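Local coordinates for protein rRNA adenine N-6-methyltransferase (Saccharopolyspora erythraea, PDB 6NVM) that dimethylates N6 of one adenine in 23S rRNA with S-adenosyl-L-methionine as methyl donor, lowering the ribosome's affinity for macrolide, lincosamide and streptogramin B antibiotics, at residues 159-164 / 217-222; 189-194 / 222-227; 58-63 / 85-90; 52-57 / 79-84. All coordinates share one frame; numbering follows the deposited sequence.

Contact 1: 159-164 / 217-222; sequences IETATM and RLRRRA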
loop_
_atom_site.group_PDB
_atom_site.type_symbol
_atom_site.label_atom_id
_atom_site.label_comp_id
_atom_site.label_asym_id
_atom_site.label_seq_id
_atom_site.Cartn_x
_atom_site.Cartn_y
_atom_site.Cartn_z
ATOM N N ILE A 159 10.469 -5.744 -2.447
ATOM C CA ILE A 159 9.566 -4.938 -3.257
ATOM C C ILE A 159 10.067 -3.502 -3.290
ATOM O O ILE A 159 10.635 -2.995 -2.311
ATOM C CB ILE A 159 8.127 -5.018 -2.723
ATOM C CG1 ILE A 159 7.141 -4.472 -3.754
ATOM C CG2 ILE A 159 7.974 -4.241 -1.413
ATOM C CD1 ILE A 159 5.689 -4.816 -3.461
ATOM N N GLU A 160 9.880 -2.845 -4.437
ATOM C CA GLU A 160 10.136 -1.414 -4.566
ATOM C C GLU A 160 8.847 -0.617 -4.458
ATOM O O GLU A 160 8.713 0.231 -3.570
ATOM C CB GLU A 160 10.828 -1.095 -5.899
ATOM C CG GLU A 160 12.264 -1.525 -5.962
ATOM C CD GLU A 160 13.033 -0.835 -7.080
ATOM O OE1 GLU A 160 12.410 -0.109 -7.884
ATOM O OE2 GLU A 160 14.264 -1.016 -7.144
ATOM N N THR A 161 7.897 -0.869 -5.358
ATOM C CA THR A 161 6.619 -0.179 -5.359
ATOM C C THR A 161 5.492 -1.179 -5.545
ATOM O O THR A 161 5.672 -2.249 -6.138
ATOM C CB THR A 161 6.528 0.869 -6.473
ATOM O OG1 THR A 161 6.511 0.205 -7.742
ATOM C CG2 THR A 161 7.699 1.820 -6.398
ATOM N N ALA A 162 4.324 -0.812 -5.025
ATOM C CA ALA A 162 3.096 -1.562 -5.234
ATOM C C ALA A 162 2.038 -0.561 -5.661
ATOM O O ALA A 162 1.746 0.387 -4.925
ATOM C CB ALA A 162 2.662 -2.311 -3.973
ATOM N N THR A 163 1.490 -0.755 -6.854
ATOM C CA THR A 163 0.483 0.129 -7.421
ATOM C C THR A 163 -0.808 -0.666 -7.520
ATOM O O THR A 163 -0.837 -1.726 -8.155
ATOM C CB THR A 163 0.927 0.646 -8.790
ATOM O OG1 THR A 163 2.169 1.344 -8.647
ATOM C CG2 THR A 163 -0.106 1.594 -9.383
ATOM N N MET A 164 -1.871 -0.155 -6.905
ATOM C CA MET A 164 -3.093 -0.924 -6.740
ATOM C C MET A 164 -4.305 -0.069 -7.061
ATOM O O MET A 164 -4.366 1.107 -6.686
ATOM C CB MET A 164 -3.216 -1.461 -5.309
ATOM C CG MET A 164 -2.228 -2.555 -4.986
ATOM S SD MET A 164 -2.146 -2.893 -3.218
ATOM C CE MET A 164 -1.241 -1.462 -2.638
ATOM N N ARG A 217 -0.523 3.845 -4.126
ATOM C CA ARG A 217 0.815 3.304 -4.305
ATOM C C ARG A 217 1.537 3.231 -2.969
ATOM O O ARG A 217 1.464 4.160 -2.164
ATOM C CB ARG A 217 1.619 4.160 -5.294
ATOM C CG ARG A 217 3.057 3.705 -5.516
ATOM C CD ARG A 217 3.713 4.511 -6.640
ATOM N NE ARG A 217 3.624 5.949 -6.386
ATOM C CZ ARG A 217 3.889 6.891 -7.283
ATOM N NH1 ARG A 217 4.263 6.562 -8.511
ATOM N NH2 ARG A 217 3.775 8.168 -6.952
ATOM N N LEU A 218 2.207 2.107 -2.739
ATOM C CA LEU A 218 3.192 1.965 -1.674
ATOM C C LEU A 218 4.585 2.037 -2.282
ATOM O O LEU A 218 4.837 1.455 -3.338
ATOM C CB LEU A 218 3.040 0.631 -0.937
ATOM C CG LEU A 218 1.663 0.234 -0.421
ATOM C CD1 LEU A 218 1.759 -1.084 0.343
ATOM C CD2 LEU A 218 1.098 1.322 0.454
ATOM N N ARG A 219 5.489 2.755 -1.622
ATOM C CA ARG A 219 6.898 2.768 -1.999
ATOM C C ARG A 219 7.706 2.344 -0.784
ATOM O O ARG A 219 7.615 2.979 0.271
ATOM C CB ARG A 219 7.354 4.150 -2.483
ATOM C CG ARG A 219 6.432 4.790 -3.518
ATOM C CD ARG A 219 6.977 6.125 -4.033
ATOM N NE ARG A 219 8.144 5.917 -4.883
ATOM C CZ ARG A 219 9.406 5.990 -4.476
ATOM N NH1 ARG A 219 9.697 6.293 -3.216
ATOM N NH2 ARG A 219 10.386 5.758 -5.338
ATOM N N ARG A 220 8.489 1.277 -0.930
ATOM C CA ARG A 220 9.412 0.887 0.127
ATOM C C ARG A 220 10.592 1.851 0.135
ATOM O O ARG A 220 11.289 1.991 -0.876
ATOM C CB ARG A 220 9.890 -0.549 -0.076
ATOM C CG ARG A 220 10.602 -1.120 1.148
ATOM C CD ARG A 220 10.982 -2.566 0.949
ATOM N NE ARG A 220 12.101 -2.692 0.022
ATOM C CZ ARG A 220 13.369 -2.445 0.338
ATOM N NH1 ARG A 220 13.690 -2.050 1.564
ATOM N NH2 ARG A 220 14.319 -2.593 -0.577
ATOM N N ARG A 221 10.810 2.520 1.267
ATOM C CA ARG A 221 11.856 3.531 1.352
ATOM C C ARG A 221 13.227 2.894 1.181
ATOM O O ARG A 221 13.527 1.857 1.780
ATOM C CB ARG A 221 11.798 4.259 2.699
ATOM C CG ARG A 221 10.458 4.904 3.022
ATOM C CD ARG A 221 10.495 5.578 4.396
ATOM N NE ARG A 221 9.184 6.081 4.797
ATOM C CZ ARG A 221 8.692 7.268 4.459
ATOM N NH1 ARG A 221 9.394 8.101 3.696
ATOM N NH2 ARG A 221 7.485 7.620 4.879
ATOM N N ALA A 222 14.073 3.540 0.376
ATOM C CA ALA A 222 15.440 3.058 0.205
ATOM C C ALA A 222 16.180 3.037 1.536
ATOM O O ALA A 222 16.897 2.076 1.837
ATOM C CB ALA A 222 16.180 3.927 -0.814
#

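Contact 2: 189-194 / 222-227; sequences WPLFEW and AEPLLE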
loop_
_atom_site.group_PDB
_atom_site.type_symbol
_atom_site.label_atom_id
_atom_site.label_comp_id
_atom_site.label_asym_id
_atom_site.label_seq_id
_atom_site.Cartn_x
_atom_site.Cartn_y
_atom_site.Cartn_z
ATOM N N TRP A 189 4.892 3.373 8.350
ATOM C CA TRP A 189 5.417 4.606 7.770
ATOM C C TRP A 189 6.935 4.704 7.816
ATOM O O TRP A 189 7.517 5.271 6.875
ATOM C CB TRP A 189 4.787 5.804 8.496
ATOM C CG TRP A 189 4.972 7.102 7.790
ATOM C CD1 TRP A 189 5.890 8.073 8.075
ATOM C CD2 TRP A 189 4.218 7.579 6.672
ATOM N NE1 TRP A 189 5.751 9.125 7.201
ATOM C CE2 TRP A 189 4.731 8.847 6.331
ATOM C CE3 TRP A 189 3.157 7.059 5.930
ATOM C CZ2 TRP A 189 4.213 9.603 5.281
ATOM C CZ3 TRP A 189 2.647 7.810 4.884
ATOM C CH2 TRP A 189 3.173 9.068 4.573
ATOM N N PRO A 190 7.630 4.224 8.851
ATOM C CA PRO A 190 9.099 4.271 8.813
ATOM C C PRO A 190 9.699 3.428 7.705
ATOM O O PRO A 190 10.850 3.671 7.331
ATOM C CB PRO A 190 9.505 3.756 10.198
ATOM C CG PRO A 190 8.327 4.023 11.059
ATOM C CD PRO A 190 7.139 3.800 10.172
ATOM N N LEU A 191 8.955 2.465 7.156
ATOM C CA LEU A 191 9.451 1.606 6.085
ATOM C C LEU A 191 8.830 1.901 4.731
ATOM O O LEU A 191 9.487 1.680 3.712
ATOM C CB LEU A 191 9.197 0.130 6.413
ATOM C CG LEU A 191 9.790 -0.436 7.704
ATOM C CD1 LEU A 191 9.491 -1.934 7.814
ATOM C CD2 LEU A 191 11.277 -0.181 7.767
ATOM N N PHE A 192 7.592 2.404 4.697
ATOM C CA PHE A 192 6.840 2.589 3.462
ATOM C C PHE A 192 6.210 3.970 3.389
ATOM O O PHE A 192 5.659 4.466 4.375
ATOM C CB PHE A 192 5.719 1.558 3.341
ATOM C CG PHE A 192 6.178 0.224 2.856
ATOM C CD1 PHE A 192 6.644 -0.731 3.745
ATOM C CD2 PHE A 192 6.138 -0.081 1.505
ATOM C CE1 PHE A 192 7.070 -1.956 3.295
ATOM C CE2 PHE A 192 6.555 -1.311 1.054
ATOM C CZ PHE A 192 7.024 -2.244 1.950
ATOM N N GLU A 193 6.273 4.572 2.207
ATOM C CA GLU A 193 5.417 5.698 1.859
ATOM C C GLU A 193 4.093 5.160 1.324
ATOM O O GLU A 193 4.061 4.149 0.614
ATOM C CB GLU A 193 6.094 6.596 0.816
ATOM C CG GLU A 193 7.506 7.052 1.190
ATOM C CD GLU A 193 8.234 7.753 0.043
ATOM O OE1 GLU A 193 7.732 7.734 -1.097
ATOM O OE2 GLU A 193 9.316 8.326 0.288
ATOM N N TRP A 194 2.995 5.807 1.709
ATOM C CA TRP A 194 1.655 5.476 1.232
ATOM C C TRP A 194 1.124 6.709 0.515
ATOM O O TRP A 194 1.025 7.781 1.118
ATOM C CB TRP A 194 0.715 5.092 2.380
ATOM C CG TRP A 194 1.120 3.888 3.206
ATOM C CD1 TRP A 194 2.238 3.758 3.979
ATOM C CD2 TRP A 194 0.380 2.672 3.368
ATOM N NE1 TRP A 194 2.248 2.527 4.598
ATOM C CE2 TRP A 194 1.118 1.844 4.240
ATOM C CE3 TRP A 194 -0.833 2.199 2.854
ATOM C CZ2 TRP A 194 0.683 0.571 4.607
ATOM C CZ3 TRP A 194 -1.259 0.932 3.211
ATOM C CH2 TRP A 194 -0.504 0.133 4.081
ATOM N N ALA A 222 14.073 3.540 0.376
ATOM C CA ALA A 222 15.440 3.058 0.205
ATOM C C ALA A 222 16.180 3.037 1.536
ATOM O O ALA A 222 16.897 2.076 1.837
ATOM C CB ALA A 222 16.180 3.927 -0.814
ATOM N N GLU A 223 16.018 4.081 2.350
ATOM C CA GLU A 223 16.545 4.089 3.712
ATOM C C GLU A 223 15.383 4.146 4.698
ATOM O O GLU A 223 14.602 5.115 4.668
ATOM C CB GLU A 223 17.510 5.265 3.937
ATOM C CG GLU A 223 16.904 6.669 3.837
ATOM C CD GLU A 223 17.823 7.747 4.406
ATOM O OE1 GLU A 223 18.971 7.883 3.923
ATOM O OE2 GLU A 223 17.395 8.451 5.350
ATOM N N PRO A 224 15.199 3.147 5.559
ATOM C CA PRO A 224 14.133 3.234 6.563
ATOM C C PRO A 224 14.354 4.399 7.514
ATOM O O PRO A 224 15.490 4.748 7.844
ATOM C CB PRO A 224 14.230 1.894 7.296
ATOM C CG PRO A 224 14.862 0.975 6.314
ATOM C CD PRO A 224 15.840 1.821 5.567
ATOM N N LEU A 225 13.245 4.999 7.966
ATOM C CA LEU A 225 13.331 6.129 8.887
ATOM C C LEU A 225 13.715 5.696 10.295
ATOM O O LEU A 225 14.197 6.523 11.076
ATOM C CB LEU A 225 12.002 6.888 8.934
ATOM C CG LEU A 225 11.370 7.332 7.613
ATOM C CD1 LEU A 225 10.181 8.235 7.884
ATOM C CD2 LEU A 225 12.381 8.024 6.722
ATOM N N LEU A 226 13.487 4.432 10.635
ATOM C CA LEU A 226 13.944 3.844 11.884
ATOM C C LEU A 226 14.315 2.397 11.612
ATOM O O LEU A 226 13.804 1.772 10.681
ATOM C CB LEU A 226 12.874 3.900 12.980
ATOM C CG LEU A 226 12.336 5.268 13.387
ATOM C CD1 LEU A 226 11.067 5.104 14.224
ATOM C CD2 LEU A 226 13.388 6.042 14.161
ATOM N N GLU A 227 15.199 1.858 12.449
ATOM C CA GLU A 227 15.651 0.483 12.294
ATOM C C GLU A 227 15.883 -0.144 13.661
ATOM O O GLU A 227 15.996 0.546 14.676
ATOM C CB GLU A 227 16.941 0.407 11.468
ATOM C CG GLU A 227 18.126 1.117 12.119
ATOM C CD GLU A 227 19.414 0.956 11.335
ATOM O OE1 GLU A 227 19.452 0.114 10.412
ATOM O OE2 GLU A 227 20.391 1.672 11.647
#

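Contact 3: 58-63 / 85-90; sequences TIARIA and TRELAD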
loop_
_atom_site.group_PDB
_atom_site.type_symbol
_atom_site.label_atom_id
_atom_site.label_comp_id
_atom_site.label_asym_id
_atom_site.label_seq_id
_atom_site.Cartn_x
_atom_site.Cartn_y
_atom_site.Cartn_z
ATOM N N THR A 58 -6.802 5.796 -17.879
ATOM C CA THR A 58 -6.508 5.336 -16.527
ATOM C C THR A 58 -5.499 4.198 -16.547
ATOM O O THR A 58 -4.582 4.155 -15.719
ATOM C CB THR A 58 -7.797 4.902 -15.841
ATOM O OG1 THR A 58 -8.747 5.972 -15.922
ATOM C CG2 THR A 58 -7.542 4.553 -14.381
ATOM N N ILE A 59 -5.649 3.269 -17.491
ATOM C CA ILE A 59 -4.701 2.164 -17.604
ATOM C C ILE A 59 -3.285 2.696 -17.806
ATOM O O ILE A 59 -2.335 2.237 -17.159
ATOM C CB ILE A 59 -5.148 1.216 -18.736
ATOM C CG1 ILE A 59 -6.419 0.479 -18.291
ATOM C CG2 ILE A 59 -4.042 0.221 -19.105
ATOM C CD1 ILE A 59 -7.055 -0.393 -19.357
ATOM N N ALA A 60 -3.124 3.682 -18.688
ATOM C CA ALA A 60 -1.804 4.273 -18.903
ATOM C C ALA A 60 -1.297 4.952 -17.637
ATOM O O ALA A 60 -0.101 4.898 -17.325
ATOM C CB ALA A 60 -1.857 5.270 -20.062
ATOM N N ARG A 61 -2.199 5.591 -16.889
ATOM C CA ARG A 61 -1.822 6.237 -15.636
ATOM C C ARG A 61 -1.283 5.223 -14.635
ATOM O O ARG A 61 -0.290 5.484 -13.944
ATOM C CB ARG A 61 -3.036 6.972 -15.067
ATOM C CG ARG A 61 -2.780 7.753 -13.799
ATOM C CD ARG A 61 -1.955 8.986 -14.083
ATOM N NE ARG A 61 -1.870 9.856 -12.916
ATOM C CZ ARG A 61 -1.078 10.918 -12.833
ATOM N NH1 ARG A 61 -0.288 11.242 -13.850
ATOM N NH2 ARG A 61 -1.069 11.651 -11.728
ATOM N N ILE A 62 -1.920 4.054 -14.547
ATOM C CA ILE A 62 -1.436 3.002 -13.661
ATOM C C ILE A 62 -0.021 2.592 -14.048
ATOM O O ILE A 62 0.871 2.483 -13.195
ATOM C CB ILE A 62 -2.399 1.801 -13.690
ATOM C CG1 ILE A 62 -3.778 2.222 -13.177
ATOM C CG2 ILE A 62 -1.838 0.647 -12.866
ATOM C CD1 ILE A 62 -4.879 1.229 -13.484
ATOM N N ALA A 63 0.204 2.340 -15.340
ATOM C CA ALA A 63 1.512 1.869 -15.779
ATOM C C ALA A 63 2.599 2.895 -15.478
ATOM O O ALA A 63 3.698 2.537 -15.037
ATOM C CB ALA A 63 1.473 1.539 -17.270
ATOM N N THR A 85 -1.594 -5.278 -18.745
ATOM C CA THR A 85 -0.423 -6.148 -18.803
ATOM C C THR A 85 0.488 -5.768 -19.968
ATOM O O THR A 85 1.717 -5.771 -19.834
ATOM C CB THR A 85 -0.864 -7.608 -18.933
ATOM O OG1 THR A 85 -1.957 -7.864 -18.042
ATOM C CG2 THR A 85 0.292 -8.539 -18.608
ATOM N N ARG A 86 -0.101 -5.445 -21.119
ATOM C CA ARG A 86 0.690 -5.031 -22.278
ATOM C C ARG A 86 1.475 -3.759 -21.986
ATOM O O ARG A 86 2.652 -3.637 -22.354
ATOM C CB ARG A 86 -0.223 -4.805 -23.481
ATOM C CG ARG A 86 -1.024 -6.023 -23.934
ATOM C CD ARG A 86 -2.087 -5.619 -24.959
ATOM N NE ARG A 86 -3.100 -6.658 -25.161
ATOM C CZ ARG A 86 -3.113 -7.532 -26.160
ATOM N NH1 ARG A 86 -2.171 -7.515 -27.097
ATOM N NH2 ARG A 86 -4.092 -8.426 -26.233
ATOM N N GLU A 87 0.837 -2.794 -21.324
ATOM C CA GLU A 87 1.506 -1.527 -21.061
ATOM C C GLU A 87 2.586 -1.668 -19.998
ATOM O O GLU A 87 3.610 -0.978 -20.065
ATOM C CB GLU A 87 0.465 -0.475 -20.691
ATOM C CG GLU A 87 -0.522 -0.294 -21.845
ATOM C CD GLU A 87 -1.362 0.955 -21.756
ATOM O OE1 GLU A 87 -0.989 1.882 -21.002
ATOM O OE2 GLU A 87 -2.402 1.001 -22.457
ATOM N N LEU A 88 2.399 -2.572 -19.032
ATOM C CA LEU A 88 3.467 -2.877 -18.092
ATOM C C LEU A 88 4.644 -3.544 -18.790
ATOM O O LEU A 88 5.806 -3.225 -18.505
ATOM C CB LEU A 88 2.949 -3.786 -16.982
ATOM C CG LEU A 88 1.767 -3.278 -16.167
ATOM C CD1 LEU A 88 1.269 -4.382 -15.244
ATOM C CD2 LEU A 88 2.158 -2.041 -15.385
ATOM N N ALA A 89 4.361 -4.486 -19.693
ATOM C CA ALA A 89 5.418 -5.213 -20.389
ATOM C C ALA A 89 6.224 -4.322 -21.326
ATOM O O ALA A 89 7.384 -4.635 -21.611
ATOM C CB ALA A 89 4.825 -6.381 -21.173
ATOM N N ASP A 90 5.643 -3.213 -21.794
ATOM C CA ASP A 90 6.379 -2.250 -22.606
ATOM C C ASP A 90 7.467 -1.527 -21.823
ATOM O O ASP A 90 8.407 -0.997 -22.430
ATOM C CB ASP A 90 5.430 -1.195 -23.177
ATOM C CG ASP A 90 4.618 -1.698 -24.351
ATOM O OD1 ASP A 90 4.977 -2.744 -24.928
ATOM O OD2 ASP A 90 3.626 -1.022 -24.704
#

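Contact 4: 52-57 / 79-84; sequences FLRDRK and PGEGLL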
loop_
_atom_site.group_PDB
_atom_site.type_symbol
_atom_site.label_atom_id
_atom_site.label_comp_id
_atom_site.label_asym_id
_atom_site.label_seq_id
_atom_site.Cartn_x
_atom_site.Cartn_y
_atom_site.Cartn_z
ATOM N N PHE A 52 -13.807 -4.770 -14.491
ATOM C CA PHE A 52 -12.703 -4.687 -15.438
ATOM C C PHE A 52 -12.555 -3.247 -15.903
ATOM O O PHE A 52 -13.468 -2.694 -16.523
ATOM C CB PHE A 52 -12.940 -5.617 -16.630
ATOM C CG PHE A 52 -13.095 -7.058 -16.247
ATOM C CD1 PHE A 52 -14.286 -7.522 -15.707
ATOM C CD2 PHE A 52 -12.053 -7.951 -16.423
ATOM C CE1 PHE A 52 -14.431 -8.849 -15.346
ATOM C CE2 PHE A 52 -12.192 -9.282 -16.066
ATOM C CZ PHE A 52 -13.382 -9.730 -15.527
ATOM N N LEU A 53 -11.407 -2.645 -15.602
ATOM C CA LEU A 53 -11.131 -1.280 -16.035
ATOM C C LEU A 53 -10.882 -1.255 -17.539
ATOM O O LEU A 53 -9.999 -1.959 -18.039
ATOM C CB LEU A 53 -9.926 -0.729 -15.275
ATOM C CG LEU A 53 -9.498 0.704 -15.606
ATOM C CD1 LEU A 53 -10.583 1.707 -15.230
ATOM C CD2 LEU A 53 -8.191 1.044 -14.903
ATOM N N ARG A 54 -11.655 -0.440 -18.262
ATOM C CA ARG A 54 -11.531 -0.336 -19.710
ATOM C C ARG A 54 -10.982 1.002 -20.187
ATOM O O ARG A 54 -10.566 1.099 -21.343
ATOM C CB ARG A 54 -12.897 -0.566 -20.375
ATOM C CG ARG A 54 -13.525 -1.920 -20.061
ATOM C CD ARG A 54 -12.813 -3.050 -20.787
ATOM N NE ARG A 54 -12.944 -2.918 -22.235
ATOM C CZ ARG A 54 -12.397 -3.745 -23.121
ATOM N NH1 ARG A 54 -11.669 -4.780 -22.726
ATOM N NH2 ARG A 54 -12.577 -3.534 -24.413
ATOM N N ASP A 55 -10.969 2.024 -19.333
ATOM C CA ASP A 55 -10.554 3.360 -19.740
ATOM C C ASP A 55 -9.061 3.367 -20.045
ATOM O O ASP A 55 -8.238 3.073 -19.171
ATOM C CB ASP A 55 -10.890 4.361 -18.634
ATOM C CG ASP A 55 -10.540 5.789 -19.002
ATOM O OD1 ASP A 55 -11.193 6.359 -19.903
ATOM O OD2 ASP A 55 -9.614 6.349 -18.376
ATOM N N ARG A 56 -8.711 3.704 -21.286
ATOM C CA ARG A 56 -7.313 3.621 -21.697
ATOM C C ARG A 56 -6.458 4.640 -20.958
ATOM O O ARG A 56 -5.296 4.363 -20.632
ATOM C CB ARG A 56 -7.201 3.816 -23.211
ATOM C CG ARG A 56 -7.839 2.686 -24.032
ATOM C CD ARG A 56 -7.685 2.911 -25.536
ATOM N NE ARG A 56 -6.289 3.140 -25.900
ATOM C CZ ARG A 56 -5.390 2.178 -26.095
ATOM N NH1 ARG A 56 -5.727 0.895 -25.978
ATOM N NH2 ARG A 56 -4.143 2.502 -26.408
ATOM N N LYS A 57 -7.011 5.822 -20.677
ATOM C CA LYS A 57 -6.235 6.857 -20.000
ATOM C C LYS A 57 -5.871 6.431 -18.583
ATOM O O LYS A 57 -4.752 6.679 -18.120
ATOM C CB LYS A 57 -7.019 8.169 -19.986
ATOM C CG LYS A 57 -6.319 9.314 -19.264
ATOM C CD LYS A 57 -7.191 10.564 -19.239
ATOM C CE LYS A 57 -6.523 11.700 -18.479
ATOM N NZ LYS A 57 -7.382 12.916 -18.419
ATOM N N PRO A 79 -5.337 -9.522 -13.550
ATOM C CA PRO A 79 -5.002 -8.978 -14.879
ATOM C C PRO A 79 -6.204 -8.718 -15.769
ATOM O O PRO A 79 -6.105 -7.877 -16.676
ATOM C CB PRO A 79 -4.092 -10.055 -15.482
ATOM C CG PRO A 79 -4.462 -11.319 -14.770
ATOM C CD PRO A 79 -4.827 -10.895 -13.370
ATOM N N GLY A 80 -7.321 -9.410 -15.556
ATOM C CA GLY A 80 -8.505 -9.140 -16.353
ATOM C C GLY A 80 -8.223 -9.338 -17.831
ATOM O O GLY A 80 -7.730 -10.388 -18.256
ATOM N N GLU A 81 -8.528 -8.309 -18.629
ATOM C CA GLU A 81 -8.427 -8.407 -20.082
ATOM C C GLU A 81 -6.991 -8.348 -20.587
ATOM O O GLU A 81 -6.737 -8.722 -21.737
ATOM C CB GLU A 81 -9.237 -7.285 -20.743
ATOM C CG GLU A 81 -10.706 -7.245 -20.338
ATOM C CD GLU A 81 -11.496 -8.423 -20.868
ATOM O OE1 GLU A 81 -10.935 -9.219 -21.649
ATOM O OE2 GLU A 81 -12.683 -8.553 -20.502
ATOM N N GLY A 82 -6.057 -7.868 -19.774
ATOM C CA GLY A 82 -4.659 -7.870 -20.141
ATOM C C GLY A 82 -4.159 -6.649 -20.890
ATOM O O GLY A 82 -2.997 -6.644 -21.307
ATOM N N LEU A 83 -4.982 -5.615 -21.079
ATOM C CA LEU A 83 -4.473 -4.397 -21.703
ATOM C C LEU A 83 -3.431 -3.733 -20.811
ATOM O O LEU A 83 -2.360 -3.329 -21.280
ATOM C CB LEU A 83 -5.614 -3.429 -22.012
ATOM C CG LEU A 83 -5.184 -2.060 -22.551
ATOM C CD1 LEU A 83 -4.309 -2.170 -23.804
ATOM C CD2 LEU A 83 -6.404 -1.197 -22.831
ATOM N N LEU A 84 -3.719 -3.624 -19.513
ATOM C CA LEU A 84 -2.713 -3.113 -18.591
ATOM C C LEU A 84 -1.445 -3.954 -18.655
ATOM O O LEU A 84 -0.331 -3.418 -18.617
ATOM C CB LEU A 84 -3.272 -3.081 -17.168
ATOM C CG LEU A 84 -2.281 -2.743 -16.052
ATOM C CD1 LEU A 84 -1.620 -1.403 -16.307
ATOM C CD2 LEU A 84 -2.984 -2.761 -14.696
#

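Contact 1: 159-164 / 217-222
Ala162 and Leu218 form the hydrogen-bonded pair between strands 159-164 and 217-220, one of the two antiparallel joins in the seven-stranded sheet of this class I methyltransferase. Two backbone bonds close the pair: Ala162 N to Leu218 O is 2.9 Å and Leu218 N to Ala162 O 2.8 Å. A third ladder bond runs from Arg220 N to Glu160 O. In the non-hydrogen-bonded pairs, Thr161 with Arg219 and Thr163 with Arg217, CA-H groups lean on carbonyls, as Arg217 CA does on Ala162 O at 3.1 Å.

The apolar face carries Ala162, Leu218 and Met164. The small Ala162 touches Cys153 of helix 146-155, with CB 4.2 Å from Leu218 CB. Threonines and arginines occupy the other face. Thr163 and Arg217 lie side by side, OG1 against the aliphatic CG, while the charged ends go elsewhere: Arg217 to Thr65 O and Glu195, Arg219 to Glu67 and Glu193. Thr161 OG1 bonds Ala66 O.

At the strand end Arg220 reaches back across the contact. With CG anti to the backbone N (chi1 -167°) and a bend at chi3, its NE meets Ile159 O in the guanidinium plane at 2.8 Å, with an N-H...O angle of 146°.

Contact 2: 189-194 / 222-227
Pro190 O accepts the backbone N-H of Leu225 at 2.8 Å, the one hydrogen bond between loop 222-227 and segment 189-194. The donor lies in the carbonyl plane on a lone pair, and the N-H...O angle is 165°. A longer CA-H contact from Pro224 meets the same oxygen.

Apolar groups gather round this bond. The Leu191 side chain crosses that of Pro224 obliquely, CD2 touching CB at 3.6 Å. Pro190 presents CB to Leu225 CB at 4.2 Å and its CG to Leu226 CD1. Leu225 holds CG anti to its carbonyl carbon (chi1 -52°), which places CG beside the Pro190 carbonyl, 3.7 Å from Pro190 O; its CD1 reaches the indole CD1 of Trp189 at 4.3 Å.

Further out, Arg221 fixes the start of the loop: its NE bonds Trp189 O, its guanidinium makes a cation-pi contact with the indole, and its backbone pairs with Leu191. Helix 228-243 supports Pro190 and Leu226 through Leu231 and Tyr234, and helix 282-292 receives Trp189 and Leu225 on Leu286.

Proline suits both sides of this loop-to-loop join, having no N-H to satisfy. A single backbone bond amid aliphatic contacts implies that shape, more than charge, seats the loop by the C-terminal helices.

Contact 3: 58-63 / 85-90
Glu87 and Leu88 pack on Ile59, Ala60 and Ala63 in a helix-helix contact within the Rossmann-like S-adenosyl-L-methionine-binding part of the fold. Helix 56-65 precedes strand 73-77, and helix 83-89 follows it. The short segments run at 37° to each other with a closest axis approach of 9.3 Å, and no hydrogen bond joins them.

Alanine suits the place of closest backbone approach, where the CA atoms of Ala63 and Leu88 are 5.6 Å apart. The lone methyl of Ala63 turns to the other helix and meets two neighbours: Glu87 CB and Leu88 CD2, each at 4.1 Å. Leu88 has CG anti to its carbonyl carbon (chi1 -57°), and its CD2 branch continues to Ala63 CA. The leucine also packs on Leu68 and on Val95 of strand 94-98, linking this interface to the sheet.

Glu87 is long enough to span the gap one turn earlier on helix 56-65. Extended beyond CG, it crosses Ile59 at about a right angle, so that the branch methyl CG2 of Ile59 lies 3.8 Å from both CD and OE2. While Glu87 CB packs on Ala63, the carboxylate itself thus touches the apolar Ile59 and Ala60. The other oxygen, OE1, rests against Ala60, 3.6 Å from CB and 3.3 Å from CA.

Contact 4: 52-57 / 79-84
Phe52 points CB to the turn 79-82 and holds CG anti to its carbonyl carbon (chi1 -59°), with the ring rim at Gly80; Arg54 starts the same way, but bends at chi2 and chi3 fold its chain back to Glu81. CD2 and CE2 of the Phe52 ring both lie 3.7 Å from Gly80 CA, which sits at the ring edge near its plane. Glycine suits this place because phi is positive at the second position of the type II' turn and because the ring edge lies close to CA.

Glu81 is bent at chi2 and crosses Phe52 at about a right angle, with OE2 4.2 Å from CD2. Arg54 NH1 rests on the aliphatic part of this glutamate, 3.6 Å from CG, which lies in the guanidinium plane at its edge. Although the charges are opposite, the carboxylate and guanidinium planes stand 85° apart, and OE2, 4.5 Å from NH1, is well out of the guanidinium plane. The attraction is therefore one of charge alone; Glu81 has its salt bridge with Lys111 through OE1.

Arg56 lays NH1 against the branch methyls of Leu83, at 3.8 Å from CD2. Gly82 N bonds Pro79 O to close the turn, and Gly82 is at the N-cap position of helix 83-89. Asp55 is at that of helix 56-65, where the Asp55 side chain caps a backbone N.

Leu53 and neighbouring Asn51 and Gly78 are predicted to bind S-adenosyl-L-methionine. The glycine-rich turn after strand 73-77 corresponds to the cofactor-binding loop that follows the first strand in class I methyltransferases, consistent with that prediction.

Overall arrangement
Contact 4 adjoins contact 3 at the N-terminal ends of helices 56-65 and 83-89 and is made largely by the residues before them; the two centres are 8 Å apart. Ile59 CD1 joins them, lying 3.6 Å from both Leu53 O and Leu83 CD2. Contact 4 is the end next to the predicted S-adenosyl-L-methionine site. Contacts 1 and 2 share Ala222 and neighbouring strands of the sheet, their centres 11 Å apart; Leu218 of contact 1 packs on the indole of Trp194 in segment 189-194. The two groups meet at the sheet, where Thr163 CG2 touches Ile62 CG2 at 4.0 Å. Contact 2, 32 Å from contact 4 between centres, lies away from the cofactor site, beside the C-terminal helices.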